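Local coordinates for protein anti-Sigma factor ChrR, transcriptional activator ChrR (Rhodobacter sphaeroides, PDB 2Z2S) that binds and inhibits the extracytoplasmic function (ECF) sigma-E factor and takes part in the response to singlet oxygen, at residues Ser33-Asp36 against Glu37-Ala40. Numbering follows the deposited sequence.
With ZN (zinc ion), chain I.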
loop_
_atom_site.group_PDB
_atom_site.type_symbol
_atom_site.label_atom_id
_atom_site.label_comp_id
_atom_site.label_asym_id
_atom_site.label_seq_id
_atom_site.Cartn_x
_atom_site.Cartn_y
_atom_site.Cartn_z
ATOM N N SER B 33 -7.240 3.508 2.852
ATOM C CA SER B 33 -7.236 4.280 4.082
ATOM C C SER B 33 -8.641 4.614 4.558
ATOM O O SER B 33 -8.799 5.295 5.565
ATOM C CB SER B 33 -6.460 5.566 3.907
ATOM O OG SER B 33 -7.323 6.505 3.329
ATOM N N LEU B 34 -9.651 4.140 3.828
ATOM C CA LEU B 34 -11.049 4.367 4.178
ATOM C C LEU B 34 -11.722 3.054 4.540
ATOM O O LEU B 34 -12.721 3.043 5.254
ATOM C CB LEU B 34 -11.813 4.998 3.009
ATOM C CG LEU B 34 -11.590 6.478 2.624
ATOM C CD1 LEU B 34 -12.304 6.793 1.325
ATOM C CD2 LEU B 34 -12.114 7.409 3.697
ATOM N N CYS B 35 -11.158 1.954 4.050
ATOM C CA CYS B 35 -11.715 0.628 4.274
ATOM C C CYS B 35 -10.746 -0.377 4.952
ATOM O O CYS B 35 -9.871 -0.958 4.304
ATOM C CB CYS B 35 -12.216 0.094 2.922
ATOM S SG CYS B 35 -12.437 -1.669 2.859
ATOM N N ASP B 36 -10.908 -0.589 6.257
ATOM C CA ASP B 36 -10.044 -1.516 6.987
ATOM C C ASP B 36 -10.065 -2.944 6.479
ATOM O O ASP B 36 -9.134 -3.706 6.713
ATOM C CB ASP B 36 -10.380 -1.516 8.466
ATOM C CG ASP B 36 -9.779 -0.331 9.196
ATOM O OD1 ASP B 36 -8.835 0.278 8.655
ATOM O OD2 ASP B 36 -10.238 -0.012 10.314
ATOM N N GLU B 37 -11.120 -3.314 5.782
ATOM C CA GLU B 37 -11.208 -4.658 5.253
ATOM C C GLU B 37 -10.137 -4.845 4.174
ATOM O O GLU B 37 -9.347 -5.793 4.208
ATOM C CB GLU B 37 -12.610 -4.866 4.681
ATOM C CG GLU B 37 -12.775 -6.085 3.840
ATOM C CD GLU B 37 -12.195 -7.291 4.502
ATOM O OE1 GLU B 37 -12.459 -7.448 5.711
ATOM O OE2 GLU B 37 -11.484 -8.074 3.821
ATOM N N CYS B 38 -10.111 -3.924 3.213
ATOM C CA CYS B 38 -9.131 -3.994 2.128
ATOM C C CYS B 38 -7.718 -3.749 2.660
ATOM O O CYS B 38 -6.716 -4.227 2.107
ATOM C CB CYS B 38 -9.476 -2.985 1.021
ATOM S SG CYS B 38 -11.009 -3.358 0.086
ATOM N N ARG B 39 -7.646 -3.005 3.753
ATOM C CA ARG B 39 -6.370 -2.709 4.377
ATOM C C ARG B 39 -5.771 -4.004 4.950
ATOM O O ARG B 39 -4.560 -4.234 4.889
ATOM C CB ARG B 39 -6.587 -1.694 5.480
ATOM C CG ARG B 39 -5.333 -1.007 5.935
ATOM C CD ARG B 39 -5.678 -0.226 7.163
ATOM N NE ARG B 39 -5.622 1.220 7.003
ATOM C CZ ARG B 39 -4.505 1.907 6.791
ATOM N NH1 ARG B 39 -3.349 1.263 6.693
ATOM N NH2 ARG B 39 -4.531 3.237 6.742
ATOM N N ALA B 40 -6.625 -4.852 5.514
ATOM C CA ALA B 40 -6.168 -6.126 6.052
ATOM C C ALA B 40 -5.810 -7.086 4.914
ATOM O O ALA B 40 -4.928 -7.948 5.060
ATOM C CB ALA B 40 -7.231 -6.734 6.906
HETATM ZN ZN ZN I . -12.628 -2.087 0.864
HETATM O O HOH W 1 -6.937 4.881 7.512
#
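C35 and C38 bring their sulfurs together on one zinc ion, C35 SG at 2.0 Å from the metal and C38 SG at 2.2 Å; H6 and H31 complete the site. A chi1 of 161°, placing SG opposite the backbone N, also turns the thiolate of C35 to the start of the helix, where C38 N donates to C35 SG in a nearly straight bond (168°). C35 is thus ligand and N-cap at once, and this bond probably tempers the charge on the sulfur. C35 O accepts from R39 N at 3.1 Å, a backbone bond of the first helical turn. Away from the zinc, D36 and R39 run side by side in the same direction, their carboxylate and guanidinium planes 60° apart. D36 OD1 lies at the guanidinium edge, a long salt bridge of 3.7 Å to R39 NE, and also pairs with a basic side chain of another protein's chain, probably the bound sigma factor. A water in the guanidinium plane joins R39 NH2 to S33 O, and NH2 also donates to that chain's backbone. An alanine in place of R39 is likely to cost D36 one of two neighbouring charges, break the water link to S33 and deprive that backbone of its NH2 donor. Through the zinc, H31 at the end of helix 22-32 is tied to C35 in the loop and C38 on helix 36-54, in the zinc-binding anti-sigma domain.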